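Local structure of putative agmatinase (3LHL) at residues A[35-40]-A[262-267]; A[247-252]-A[258-263]. The protein probably hydrolyses agmatine to putrescine and urea, as a manganese-dependent enzyme of the arginase family. All coordinates share one frame; numbering follows the deposited sequence.

Contact 1: residues A[35-40]-A[262-267]; sequences RKEFYG and IACKIL
Cys264 meets Glu37 and Phe38 where two helices of the arginase alpha/beta fold touch. Helix 258-278 follows strand 240-247, the last in sequence and an inner strand of the parallel sheet, and residues 35-40, on helix 30-38, lie against it. The two backbones come nearest at Phe38 and Cys264, whose CA atoms are 5.9 Å apart. Cys264 is buried and points toward the other helix. Its SG is turned anti to its own carbonyl carbon (chi1 -73°), which carries it to the aliphatic part of Glu37. There Cys264 SG lies 3.6 Å from Glu37 CG and 3.9 Å from Glu37 CB. The chain of Glu37 then bends at chi2. The CB of Cys264 packs against the Phe38 ring, 4.0 Å from Phe38 CD1. The backbone carbonyl of Cys264 meets the ring at its edge, in the ring plane, with Cys264 O 3.5 Å from Phe38 CE1. Leu41 adds to the cover of the cysteine. Leu52 also packs on Phe38, and a bound MPD molecule, probably from the crystallisation liquor, lies near the ring. One turn on, Leu267 lies across Phe38 at about a right angle. The same leucine side chain rests on Phe92 and Ile94 of strand 90-95. Leu267 CD2 comes 4.2 Å from Phe38 CE1.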
loop_
_atom_site.group_PDB
_atom_site.type_symbol
_atom_site.label_atom_id
_atom_site.label_comp_id
_atom_site.label_asym_id
_atom_site.label_seq_id
_atom_site.Cartn_x
_atom_site.Cartn_y
_atom_site.Cartn_z
ATOM N N ARG A 35 -8.407 -1.124 -14.204
ATOM C CA ARG A 35 -8.278 -0.330 -15.417
ATOM C C ARG A 35 -9.571 -0.216 -16.218
ATOM O O ARG A 35 -9.937 0.872 -16.659
ATOM C CB ARG A 35 -7.158 -0.887 -16.306
ATOM C CG ARG A 35 -6.991 -0.132 -17.618
ATOM C CD ARG A 35 -5.672 -0.448 -18.302
ATOM N NE ARG A 35 -4.535 -0.156 -17.429
ATOM C CZ ARG A 35 -3.779 -1.088 -16.857
ATOM N NH1 ARG A 35 -4.035 -2.376 -17.067
ATOM N NH2 ARG A 35 -2.773 -0.736 -16.071
ATOM N N LYS A 36 -10.268 -1.330 -16.401
ATOM C CA LYS A 36 -11.512 -1.302 -17.161
ATOM C C LYS A 36 -12.671 -0.775 -16.327
ATOM O O LYS A 36 -13.797 -0.687 -16.808
ATOM C CB LYS A 36 -11.854 -2.703 -17.673
ATOM C CG LYS A 36 -12.035 -3.746 -16.582
ATOM C CD LYS A 36 -12.606 -5.045 -17.145
ATOM C CE LYS A 36 -14.029 -4.844 -17.671
ATOM N NZ LYS A 36 -14.698 -6.113 -18.086
ATOM N N GLU A 37 -12.383 -0.425 -15.080
ATOM C CA GLU A 37 -13.393 0.077 -14.155
ATOM C C GLU A 37 -13.223 1.572 -13.868
ATOM O O GLU A 37 -14.187 2.338 -13.883
ATOM C CB GLU A 37 -13.301 -0.711 -12.842
ATOM C CG GLU A 37 -14.193 -0.214 -11.711
ATOM C CD GLU A 37 -15.596 -0.795 -11.764
ATOM O OE1 GLU A 37 -15.721 -2.040 -11.791
ATOM O OE2 GLU A 37 -16.571 -0.008 -11.770
ATOM N N PHE A 38 -11.988 1.975 -13.600
ATOM C CA PHE A 38 -11.684 3.360 -13.284
ATOM C C PHE A 38 -12.312 4.363 -14.263
ATOM O O PHE A 38 -12.748 5.442 -13.859
ATOM C CB PHE A 38 -10.165 3.555 -13.239
ATOM C CG PHE A 38 -9.735 4.742 -12.433
ATOM C CD1 PHE A 38 -9.866 4.738 -11.047
ATOM C CD2 PHE A 38 -9.236 5.877 -13.056
ATOM C CE1 PHE A 38 -9.507 5.854 -10.292
ATOM C CE2 PHE A 38 -8.875 6.993 -12.315
ATOM C CZ PHE A 38 -9.011 6.985 -10.929
ATOM N N TYR A 39 -12.358 3.995 -15.542
ATOM C CA TYR A 39 -12.919 4.845 -16.596
ATOM C C TYR A 39 -14.200 5.584 -16.218
ATOM O O TYR A 39 -14.282 6.809 -16.335
ATOM C CB TYR A 39 -13.221 4.021 -17.855
ATOM C CG TYR A 39 -12.014 3.454 -18.570
ATOM C CD1 TYR A 39 -10.995 4.288 -19.034
ATOM C CD2 TYR A 39 -11.904 2.084 -18.809
ATOM C CE1 TYR A 39 -9.895 3.767 -19.723
ATOM C CE2 TYR A 39 -10.810 1.553 -19.495
ATOM C CZ TYR A 39 -9.808 2.400 -19.948
ATOM O OH TYR A 39 -8.720 1.879 -20.617
ATOM N N GLY A 40 -15.198 4.830 -15.768
ATOM C CA GLY A 40 -16.485 5.417 -15.439
ATOM C C GLY A 40 -16.727 6.060 -14.089
ATOM O O GLY A 40 -17.841 6.514 -13.824
ATOM N N ILE A 262 -14.036 -0.512 -4.845
ATOM C CA ILE A 262 -13.460 0.032 -3.622
ATOM C C ILE A 262 -12.000 0.420 -3.852
ATOM O O ILE A 262 -11.559 1.490 -3.429
ATOM C CB ILE A 262 -13.536 -0.998 -2.474
ATOM C CG1 ILE A 262 -15.008 -1.304 -2.158
ATOM C CG2 ILE A 262 -12.789 -0.482 -1.259
ATOM C CD1 ILE A 262 -15.221 -2.323 -1.044
ATOM N N ALA A 263 -11.253 -0.450 -4.527
ATOM C CA ALA A 263 -9.844 -0.186 -4.804
ATOM C C ALA A 263 -9.710 1.053 -5.695
ATOM O O ALA A 263 -8.800 1.866 -5.522
ATOM C CB ALA A 263 -9.204 -1.400 -5.490
ATOM N N CYS A 264 -10.623 1.185 -6.648
ATOM C CA CYS A 264 -10.593 2.313 -7.562
ATOM C C CYS A 264 -10.815 3.614 -6.816
ATOM O O CYS A 264 -10.116 4.596 -7.055
ATOM C CB CYS A 264 -11.652 2.146 -8.647
ATOM S SG CYS A 264 -11.243 0.888 -9.884
ATOM N N LYS A 265 -11.780 3.617 -5.902
ATOM C CA LYS A 265 -12.075 4.818 -5.136
ATOM C C LYS A 265 -10.912 5.151 -4.206
ATOM O O LYS A 265 -10.544 6.317 -4.050
ATOM C CB LYS A 265 -13.364 4.634 -4.333
ATOM C CG LYS A 265 -13.873 5.909 -3.668
ATOM C CD LYS A 265 -15.227 5.674 -3.006
ATOM C CE LYS A 265 -15.854 6.975 -2.540
ATOM N NZ LYS A 265 -17.269 6.769 -2.116
ATOM N N ILE A 266 -10.327 4.129 -3.590
ATOM C CA ILE A 266 -9.201 4.359 -2.699
ATOM C C ILE A 266 -8.043 4.935 -3.511
ATOM O O ILE A 266 -7.354 5.853 -3.074
ATOM C CB ILE A 266 -8.783 3.050 -1.987
ATOM C CG1 ILE A 266 -9.851 2.676 -0.953
ATOM C CG2 ILE A 266 -7.423 3.216 -1.312
ATOM C CD1 ILE A 266 -9.564 1.400 -0.186
ATOM N N LEU A 267 -7.845 4.401 -4.708
ATOM C CA LEU A 267 -6.784 4.887 -5.576
ATOM C C LEU A 267 -6.997 6.380 -5.845
ATOM O O LEU A 267 -6.061 7.185 -5.744
ATOM C CB LEU A 267 -6.785 4.109 -6.896
ATOM C CG LEU A 267 -5.894 4.656 -8.013
ATOM C CD1 LEU A 267 -4.442 4.690 -7.564
ATOM C CD2 LEU A 267 -6.054 3.791 -9.252
#

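Contact 2: residues A[247-252]-A[258-263]; sequences VELSPD and VSTVIA
This is a buried, mainly apolar contact between the loop after strand 240-247 and the first turns of helix 258-278. It lies in the strand-loop-helix unit at the end of the arginase fold. Leu249 carries most of it. Its CG is anti to the backbone N (chi1 161°), and its two methyls spread over successive turns of the helix. Leu249 CD1 sits over the first turn, 3.6 Å from Ser259 O and 3.9 Å from Ser259 CB. Leu249 CD2 reaches the next turn and packs 3.9 Å from Ala263 CB. Ser259 O also accepts the helix bond from Ala263 N, so the methyl rests beside a carbonyl that is already bonded. The hydroxyl of Ser259 is held by Asp254 and by the backbone N of Gly213. Farther along the loop, Pro251 CB lies 4.1 Å from Thr260 OG1. A water bridges these two residues. It donates to Pro251 O at 3.2 Å and is hydrogen-bonded to Thr260 OG1 at 3.0 Å. Thr260 OG1 has a further, weak hydrogen bond to Ser33. The loop also holds Glu248, a ligand of a third manganese that is not bound to this chain in the model. Glu248 OE2 is hydrogen-bonded to the backbone N of His98, a residue of the metal site. Around the contact, Ala30 and Met34 of helix 30-38 cover Leu249, Ser33 touches Pro251, and Val247 is bonded through its backbone to strand 196-202 at Ile201.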
loop_
_atom_site.group_PDB
_atom_site.type_symbol
_atom_site.label_atom_id
_atom_site.label_comp_id
_atom_site.label_asym_id
_atom_site.label_seq_id
_atom_site.Cartn_x
_atom_site.Cartn_y
_atom_site.Cartn_z
ATOM N N VAL A 247 -2.223 -2.779 -2.121
ATOM C CA VAL A 247 -1.997 -4.137 -2.584
ATOM C C VAL A 247 -3.015 -5.153 -2.098
ATOM O O VAL A 247 -3.868 -4.851 -1.274
ATOM C CB VAL A 247 -0.589 -4.624 -2.128
ATOM C CG1 VAL A 247 0.501 -3.722 -2.709
ATOM C CG2 VAL A 247 -0.510 -4.609 -0.605
ATOM N N GLU A 248 -2.895 -6.363 -2.639
ATOM C CA GLU A 248 -3.722 -7.507 -2.283
ATOM C C GLU A 248 -5.159 -7.551 -2.812
ATOM O O GLU A 248 -5.970 -8.362 -2.350
ATOM C CB GLU A 248 -3.693 -7.714 -0.759
ATOM C CG GLU A 248 -2.309 -8.095 -0.221
ATOM C CD GLU A 248 -1.754 -9.397 -0.827
ATOM O OE1 GLU A 248 -2.279 -9.850 -1.867
ATOM O OE2 GLU A 248 -0.778 -9.963 -0.272
ATOM N N LEU A 249 -5.483 -6.681 -3.763
ATOM C CA LEU A 249 -6.807 -6.735 -4.369
ATOM C C LEU A 249 -6.744 -7.955 -5.281
ATOM O O LEU A 249 -5.898 -8.022 -6.174
ATOM C CB LEU A 249 -7.104 -5.505 -5.231
ATOM C CG LEU A 249 -8.255 -5.761 -6.229
ATOM C CD1 LEU A 249 -9.599 -5.797 -5.488
ATOM C CD2 LEU A 249 -8.277 -4.683 -7.299
ATOM N N SER A 250 -7.613 -8.926 -5.033
ATOM C CA SER A 250 -7.673 -10.137 -5.842
ATOM C C SER A 250 -9.130 -10.205 -6.290
ATOM O O SER A 250 -9.967 -10.815 -5.633
ATOM C CB SER A 250 -7.303 -11.354 -4.998
ATOM O OG SER A 250 -7.032 -12.464 -5.827
ATOM N N PRO A 251 -9.437 -9.559 -7.428
ATOM C CA PRO A 251 -10.727 -9.413 -8.118
ATOM C C PRO A 251 -11.689 -10.589 -8.150
ATOM O O PRO A 251 -12.791 -10.516 -7.607
ATOM C CB PRO A 251 -10.318 -8.990 -9.531
ATOM C CG PRO A 251 -9.070 -8.230 -9.302
ATOM C CD PRO A 251 -8.342 -9.090 -8.297
ATOM N N ASP A 252 -11.276 -11.666 -8.801
ATOM C CA ASP A 252 -12.129 -12.833 -8.947
ATOM C C ASP A 252 -12.747 -13.392 -7.673
ATOM O O ASP A 252 -13.798 -14.026 -7.734
ATOM C CB ASP A 252 -11.376 -13.941 -9.683
ATOM C CG ASP A 252 -10.822 -13.475 -11.014
ATOM O OD1 ASP A 252 -11.511 -12.687 -11.698
ATOM O OD2 ASP A 252 -9.701 -13.897 -11.379
ATOM N N VAL A 258 -17.548 -5.539 -6.323
ATOM C CA VAL A 258 -17.413 -4.347 -5.485
ATOM C C VAL A 258 -15.998 -4.076 -4.963
ATOM O O VAL A 258 -15.604 -2.918 -4.821
ATOM C CB VAL A 258 -18.422 -4.387 -4.316
ATOM C CG1 VAL A 258 -18.105 -3.291 -3.300
ATOM C CG2 VAL A 258 -19.846 -4.190 -4.872
ATOM N N SER A 259 -15.232 -5.129 -4.693
ATOM C CA SER A 259 -13.864 -4.967 -4.208
ATOM C C SER A 259 -13.030 -4.125 -5.170
ATOM O O SER A 259 -12.188 -3.338 -4.750
ATOM C CB SER A 259 -13.197 -6.332 -4.033
ATOM O OG SER A 259 -13.804 -7.055 -2.982
ATOM N N THR A 260 -13.268 -4.301 -6.464
ATOM C CA THR A 260 -12.540 -3.556 -7.483
ATOM C C THR A 260 -12.930 -2.081 -7.427
ATOM O O THR A 260 -12.087 -1.190 -7.548
ATOM C CB THR A 260 -12.853 -4.121 -8.887
ATOM O OG1 THR A 260 -12.466 -5.502 -8.935
ATOM C CG2 THR A 260 -12.101 -3.344 -9.974
ATOM N N VAL A 261 -14.220 -1.832 -7.236
ATOM C CA VAL A 261 -14.729 -0.476 -7.164
ATOM C C VAL A 261 -14.117 0.215 -5.952
ATOM O O VAL A 261 -13.725 1.374 -6.018
ATOM C CB VAL A 261 -16.270 -0.479 -7.044
ATOM C CG1 VAL A 261 -16.792 0.945 -6.959
ATOM C CG2 VAL A 261 -16.875 -1.198 -8.243
ATOM N N ILE A 262 -14.036 -0.512 -4.845
ATOM C CA ILE A 262 -13.460 0.032 -3.622
ATOM C C ILE A 262 -12.000 0.420 -3.852
ATOM O O ILE A 262 -11.559 1.490 -3.429
ATOM C CB ILE A 262 -13.536 -0.998 -2.474
ATOM C CG1 ILE A 262 -15.008 -1.304 -2.158
ATOM C CG2 ILE A 262 -12.789 -0.482 -1.259
ATOM C CD1 ILE A 262 -15.221 -2.323 -1.044
ATOM N N ALA A 263 -11.253 -0.450 -4.527
ATOM C CA ALA A 263 -9.844 -0.186 -4.804
ATOM C C ALA A 263 -9.710 1.053 -5.695
ATOM O O ALA A 263 -8.800 1.866 -5.522
ATOM C CB ALA A 263 -9.204 -1.400 -5.490
HETATM O O HOH W 1 -13.810 -7.523 -7.187
#

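Both contacts use helix 258-278 and share Ile262 and Ala263, with centres about 9 Å apart. Contact 2 is the more buried. It joins the helix to the loop just before it in sequence, on the side of the manganese site. Contact 1 is partly buried, lies away from the annotated sites, and brings in helix 30-38 from far along the chain. That helix links the two, since its residues also pack on the loop of contact 2 and Glu37 CB lies 4.1 Å from Thr260 CG2. Contact 1 combines a sulfur, an aromatic ring and a methyl, whereas contact 2 adds a bridging water to leucine packing.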